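Local coordinates for fructose 1-phosphate kinase (Staphylococcus aureus, PDB 2JG5), which probably transfers a phosphate from ATP to fructose 1-phosphate, giving fructose 1,6-bisphosphate, and belongs to the PfkB family of ribokinase-like sugar kinases, at residues T191-D196 / I200-L205; E165-V170 / L176-N181. All blocks are in the same frame, centred on the assembly; numbering follows the deposited sequence.

Contact 1 of 2, residues T191-D196 / I200-L205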
loop_
_atom_site.group_PDB
_atom_site.type_symbol
_atom_site.label_atom_id
_atom_site.label_comp_id
_atom_site.label_asym_id
_atom_site.label_seq_id
_atom_site.Cartn_x
_atom_site.Cartn_y
_atom_site.Cartn_z
ATOM N N THR A 191 -36.779 -19.956 -7.744
ATOM C CA THR A 191 -37.012 -21.326 -8.171
ATOM C C THR A 191 -35.699 -22.092 -8.117
ATOM O O THR A 191 -34.636 -21.490 -8.002
ATOM C CB THR A 191 -37.590 -21.382 -9.605
ATOM O OG1 THR A 191 -37.732 -22.745 -10.008
ATOM C CG2 THR A 191 -36.683 -20.663 -10.593
ATOM N N THR A 192 -35.778 -23.416 -8.196
ATOM C CA THR A 192 -34.595 -24.267 -8.212
ATOM C C THR A 192 -34.219 -24.616 -9.656
ATOM O O THR A 192 -35.023 -25.197 -10.388
ATOM C CB THR A 192 -34.830 -25.558 -7.410
ATOM O OG1 THR A 192 -35.762 -26.391 -8.109
ATOM C CG2 THR A 192 -35.390 -25.244 -6.014
ATOM N N VAL A 193 -33.002 -24.259 -10.058
ATOM C CA VAL A 193 -32.483 -24.564 -11.403
ATOM C C VAL A 193 -31.550 -25.772 -11.365
ATOM O O VAL A 193 -30.422 -25.656 -10.891
ATOM C CB VAL A 193 -31.711 -23.372 -12.001
ATOM C CG1 VAL A 193 -31.233 -23.694 -13.408
ATOM C CG2 VAL A 193 -32.577 -22.120 -12.014
ATOM N N ASN A 194 -32.008 -26.911 -11.884
ATOM C CA ASN A 194 -31.285 -28.186 -11.738
ATOM C C ASN A 194 -30.892 -28.878 -13.051
ATOM O O ASN A 194 -30.387 -30.008 -13.036
ATOM C CB ASN A 194 -32.103 -29.166 -10.877
ATOM C CG ASN A 194 -32.509 -28.573 -9.537
ATOM O OD1 ASN A 194 -33.650 -28.126 -9.366
ATOM N ND2 ASN A 194 -31.571 -28.545 -8.582
ATOM N N SER A 195 -31.130 -28.223 -14.183
ATOM C CA SER A 195 -30.816 -28.837 -15.472
ATOM C C SER A 195 -30.480 -27.809 -16.540
ATOM O O SER A 195 -30.687 -26.613 -16.341
ATOM C CB SER A 195 -31.960 -29.743 -15.942
ATOM O OG SER A 195 -33.154 -29.013 -16.125
ATOM N N ASP A 196 -29.953 -28.284 -17.668
ATOM C CA ASP A 196 -29.626 -27.412 -18.784
ATOM C C ASP A 196 -30.896 -26.770 -19.353
ATOM O O ASP A 196 -30.897 -25.587 -19.669
ATOM C CB ASP A 196 -28.839 -28.175 -19.860
ATOM C CG ASP A 196 -27.491 -28.720 -19.344
ATOM O OD1 ASP A 196 -26.963 -28.193 -18.336
ATOM O OD2 ASP A 196 -26.960 -29.688 -19.950
ATOM N N ILE A 200 -31.835 -22.760 -19.792
ATOM C CA ILE A 200 -32.355 -22.164 -21.030
ATOM C C ILE A 200 -33.641 -21.391 -20.751
ATOM O O ILE A 200 -33.809 -20.286 -21.233
ATOM C CB ILE A 200 -32.672 -23.220 -22.142
ATOM C CG1 ILE A 200 -31.515 -24.179 -22.380
ATOM C CG2 ILE A 200 -33.037 -22.534 -23.457
ATOM C CD1 ILE A 200 -31.963 -25.483 -23.000
ATOM N N LYS A 201 -34.548 -21.989 -19.981
ATOM C CA LYS A 201 -35.853 -21.388 -19.716
ATOM C C LYS A 201 -35.720 -20.001 -19.070
ATOM O O LYS A 201 -36.076 -18.991 -19.681
ATOM C CB LYS A 201 -36.694 -22.322 -18.848
ATOM C CG LYS A 201 -38.116 -21.838 -18.608
ATOM C CD LYS A 201 -38.733 -22.547 -17.419
ATOM C CE LYS A 201 -40.183 -22.151 -17.235
ATOM N NZ LYS A 201 -40.707 -22.767 -16.002
ATOM N N TYR A 202 -35.175 -19.964 -17.854
ATOM C CA TYR A 202 -35.070 -18.733 -17.067
ATOM C C TYR A 202 -34.097 -17.715 -17.658
ATOM O O TYR A 202 -34.240 -16.512 -17.435
ATOM C CB TYR A 202 -34.738 -19.059 -15.602
ATOM C CG TYR A 202 -35.796 -19.932 -14.968
ATOM C CD1 TYR A 202 -37.082 -19.452 -14.776
ATOM C CD2 TYR A 202 -35.527 -21.248 -14.602
ATOM C CE1 TYR A 202 -38.067 -20.242 -14.221
ATOM C CE2 TYR A 202 -36.514 -22.058 -14.044
ATOM C CZ TYR A 202 -37.784 -21.540 -13.858
ATOM O OH TYR A 202 -38.784 -22.301 -13.301
ATOM N N GLY A 203 -33.129 -18.204 -18.425
ATOM C CA GLY A 203 -32.208 -17.348 -19.158
ATOM C C GLY A 203 -32.866 -16.625 -20.318
ATOM O O GLY A 203 -32.568 -15.455 -20.572
ATOM N N ARG A 204 -33.755 -17.317 -21.029
ATOM C CA ARG A 204 -34.501 -16.710 -22.131
ATOM C C ARG A 204 -35.599 -15.765 -21.640
ATOM O O ARG A 204 -36.025 -14.865 -22.369
ATOM C CB ARG A 204 -35.081 -17.782 -23.060
ATOM C CG ARG A 204 -35.514 -17.237 -24.425
ATOM C CD ARG A 204 -35.678 -18.344 -25.444
ATOM N NE ARG A 204 -34.387 -18.825 -25.933
ATOM C CZ ARG A 204 -34.153 -20.066 -26.349
ATOM N NH1 ARG A 204 -32.939 -20.395 -26.770
ATOM N NH2 ARG A 204 -35.122 -20.987 -26.326
ATOM N N LEU A 205 -36.060 -15.966 -20.407
ATOM C CA LEU A 205 -37.000 -15.027 -19.795
ATOM C C LEU A 205 -36.292 -13.694 -19.539
ATOM O O LEU A 205 -36.894 -12.634 -19.622
ATOM C CB LEU A 205 -37.595 -15.607 -18.509
ATOM C CG LEU A 205 -38.488 -16.851 -18.652
ATOM C CD1 LEU A 205 -38.768 -17.461 -17.298
ATOM C CD2 LEU A 205 -39.796 -16.559 -19.382
#
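T191 and V193 lean on the ring of Y202 where the loop after helix 182-188 leads into helix 196-208, whose N-cap is S195, at the surface of this ribokinase-like fold. The methyl of T191 lies over one face of the ring, CG2 standing 3.8 Å from the centroid of the Y202 ring and 22° off its normal, a CH-pi contact. With OG1 of T191 anti to the backbone N (chi1 177°), the branched side chain can present both its groups to the tyrosine: CG2 to the ring and OG1 to the phenol oxygen, in a weak hydrogen bond. A small residue with one methyl and one hydroxyl thus meets both parts of the phenol, the methyl on the ring and the hydroxyl near OH. The opposite face is flanked by CD of K201, whose extended chain also lets NZ donate a weak hydrogen bond to Y202 OH. V193, buried, adds an apolar touch, CG2 meeting Y202 CD2 at 4.0 Å, while its backbone N is held by E186. The ring of F189 also meets that of Y202, their planes inclined by about 35°.

At the head of the helix, OG of S195 is weakly bonded to D198 N. D196 and I200 are joined by the first helical turn. I200 CG1, beside its own backbone N (chi1 -50°), passes 3.1 Å from D196 O, the same carbonyl oxygen that accepts I200 N at 3.0 Å with an N-H...O angle of 164°.

Contact 2 of 2, residues E165-V170 / L176-N181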
loop_
_atom_site.group_PDB
_atom_site.type_symbol
_atom_site.label_atom_id
_atom_site.label_comp_id
_atom_site.label_asym_id
_atom_site.label_seq_id
_atom_site.Cartn_x
_atom_site.Cartn_y
_atom_site.Cartn_z
ATOM N N GLU A 165 -29.205 -7.709 -8.910
ATOM C CA GLU A 165 -30.112 -6.560 -9.043
ATOM C C GLU A 165 -29.599 -5.525 -10.050
ATOM O O GLU A 165 -30.392 -4.918 -10.787
ATOM C CB GLU A 165 -30.510 -5.928 -7.674
ATOM C CG GLU A 165 -29.420 -5.135 -6.904
ATOM C CD GLU A 165 -29.983 -4.140 -5.847
ATOM O OE1 GLU A 165 -31.212 -4.143 -5.562
ATOM O OE2 GLU A 165 -29.181 -3.345 -5.297
ATOM N N LEU A 166 -28.280 -5.355 -10.096
ATOM C CA LEU A 166 -27.646 -4.401 -11.007
ATOM C C LEU A 166 -27.676 -4.881 -12.451
ATOM O O LEU A 166 -27.860 -4.074 -13.374
ATOM C CB LEU A 166 -26.209 -4.090 -10.575
ATOM C CG LEU A 166 -25.993 -3.666 -9.118
ATOM C CD1 LEU A 166 -24.510 -3.438 -8.858
ATOM C CD2 LEU A 166 -26.809 -2.434 -8.755
ATOM N N ALA A 167 -27.489 -6.189 -12.634
ATOM C CA ALA A 167 -27.675 -6.838 -13.925
ATOM C C ALA A 167 -29.129 -6.697 -14.355
ATOM O O ALA A 167 -29.411 -6.364 -15.511
ATOM C CB ALA A 167 -27.281 -8.299 -13.855
ATOM N N GLU A 168 -30.045 -6.935 -13.413
ATOM C CA GLU A 168 -31.482 -6.799 -13.660
ATOM C C GLU A 168 -31.877 -5.394 -14.111
ATOM O O GLU A 168 -32.766 -5.247 -14.941
ATOM C CB GLU A 168 -32.298 -7.210 -12.427
ATOM C CG GLU A 168 -32.417 -8.720 -12.223
ATOM C CD GLU A 168 -33.349 -9.097 -11.077
ATOM O OE1 GLU A 168 -33.037 -8.768 -9.908
ATOM O OE2 GLU A 168 -34.393 -9.730 -11.351
ATOM N N SER A 169 -31.195 -4.374 -13.582
ATOM C CA SER A 169 -31.551 -2.974 -13.850
ATOM C C SER A 169 -31.153 -2.449 -15.231
ATOM O O SER A 169 -31.664 -1.415 -15.679
ATOM C CB SER A 169 -30.966 -2.053 -12.774
ATOM O OG SER A 169 -29.553 -1.964 -12.883
ATOM N N VAL A 170 -30.230 -3.135 -15.901
ATOM C CA VAL A 170 -29.794 -2.688 -17.225
ATOM C C VAL A 170 -30.600 -3.354 -18.340
ATOM O O VAL A 170 -30.534 -2.932 -19.493
ATOM C CB VAL A 170 -28.259 -2.845 -17.456
ATOM C CG1 VAL A 170 -27.473 -1.911 -16.545
ATOM C CG2 VAL A 170 -27.804 -4.289 -17.277
ATOM N N LEU A 176 -25.894 -6.176 -24.527
ATOM C CA LEU A 176 -25.507 -7.201 -25.487
ATOM C C LEU A 176 -25.535 -8.582 -24.849
ATOM O O LEU A 176 -26.048 -9.523 -25.430
ATOM C CB LEU A 176 -24.127 -6.903 -26.052
ATOM C CG LEU A 176 -23.564 -7.953 -27.001
ATOM C CD1 LEU A 176 -24.282 -7.882 -28.345
ATOM C CD2 LEU A 176 -22.060 -7.756 -27.153
ATOM N N PHE A 177 -24.935 -8.690 -23.670
ATOM C CA PHE A 177 -25.182 -9.795 -22.750
ATOM C C PHE A 177 -24.955 -9.380 -21.299
ATOM O O PHE A 177 -24.238 -8.419 -21.014
ATOM C CB PHE A 177 -24.368 -11.056 -23.102
ATOM C CG PHE A 177 -22.884 -10.926 -22.879
ATOM C CD1 PHE A 177 -22.312 -11.317 -21.673
ATOM C CD2 PHE A 177 -22.052 -10.460 -23.896
ATOM C CE1 PHE A 177 -20.935 -11.217 -21.470
ATOM C CE2 PHE A 177 -20.674 -10.357 -23.710
ATOM C CZ PHE A 177 -20.110 -10.740 -22.490
ATOM N N ILE A 178 -25.615 -10.109 -20.399
ATOM C CA ILE A 178 -25.295 -10.118 -18.973
ATOM C C ILE A 178 -24.762 -11.512 -18.580
ATOM O O ILE A 178 -24.898 -12.468 -19.347
ATOM C CB ILE A 178 -26.511 -9.733 -18.121
ATOM C CG1 ILE A 178 -27.735 -10.567 -18.540
ATOM C CG2 ILE A 178 -26.758 -8.229 -18.246
ATOM C CD1 ILE A 178 -28.884 -10.535 -17.563
ATOM N N LYS A 179 -24.160 -11.630 -17.396
ATOM C CA LYS A 179 -23.524 -12.894 -17.007
ATOM C C LYS A 179 -23.837 -13.388 -15.580
ATOM O O LYS A 179 -22.941 -13.479 -14.744
ATOM C CB LYS A 179 -22.001 -12.829 -17.248
ATOM C CG LYS A 179 -21.339 -14.200 -17.344
ATOM C CD LYS A 179 -19.823 -14.153 -17.337
ATOM C CE LYS A 179 -19.286 -13.786 -15.970
ATOM N NZ LYS A 179 -19.576 -14.851 -14.959
ATOM N N PRO A 180 -25.103 -13.736 -15.300
ATOM C CA PRO A 180 -25.372 -14.222 -13.949
ATOM C C PRO A 180 -24.886 -15.659 -13.736
ATOM O O PRO A 180 -24.564 -16.367 -14.692
ATOM C CB PRO A 180 -26.895 -14.168 -13.862
ATOM C CG PRO A 180 -27.344 -14.434 -15.266
ATOM C CD PRO A 180 -26.322 -13.733 -16.134
ATOM N N ASN A 181 -24.816 -16.083 -12.483
ATOM C CA ASN A 181 -24.604 -17.505 -12.228
ATOM C C ASN A 181 -25.929 -18.233 -12.020
ATOM O O ASN A 181 -26.976 -17.606 -11.810
ATOM C CB ASN A 181 -23.597 -17.761 -11.090
ATOM C CG ASN A 181 -23.924 -16.999 -9.826
ATOM O OD1 ASN A 181 -25.019 -17.119 -9.264
ATOM N ND2 ASN A 181 -22.961 -16.224 -9.353
#
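A167 and I178 are the closest backbone neighbours here, their CA atoms 6.5 Å apart, as the short helix 164-170 passes beside the weakly bonded strand 177-178 in the beta-alpha-beta unit that begins with strand 157-161. Five residues, neither helix nor strand, link the segments. The short side chain of alanine lets the helix backbone come close to I178, the carbonyl A167 O itself lying 4.2 Å from I178 CG2. A167 CB points at the strand and stops 4.4 Å from I178 CG2. I178 CG2 also meets V170 CG2 at 4.2 Å, so one branch of the isoleucine serves two helix residues about a turn apart. With CG1 between the backbone N and the carbonyl carbon (chi1 50°), I178 has CG2 beside its N and directed at the helix. V170 and I178 are beta-branched and present a methyl close to the backbone, while A167 offers only CB. Near the helix end, the hydroxyl of S169 reaches back to L166 O, 2.7 Å from S169 OG, and supplements the weak backbone bonds of that turn.

Around this seam, strand 177-178 bonds through its backbone to V160 of strand 157-161 and to I215 of strand 214-217. V160 also touches the side chains of both V170 and I178, while F177 packs on M255 and V256 of helix 247-260. Beyond the strand, N181 caps helix 182-188 through E184 N.

How the contacts relate
The two contacts follow one another along the chain, contact 2 first; their centres lie about 15 Å apart and their nearest atoms about 7 Å, so they do not touch. Contact 2 is buried, about 12 Å from the centre of the chain, and joins a helix to strand 177-178 through apolar side chains and one backbone carbonyl. Contact 1 lies at the surface, about 22 Å out, where an aromatic ring, a threonine methyl and hydroxyl, and a valine meet beside a backbone bond at a helix start. They share no helix or strand, but helix 182-188 bridges them: it starts after N181, which caps it in contact 2, and ends shortly before the loop of contact 1.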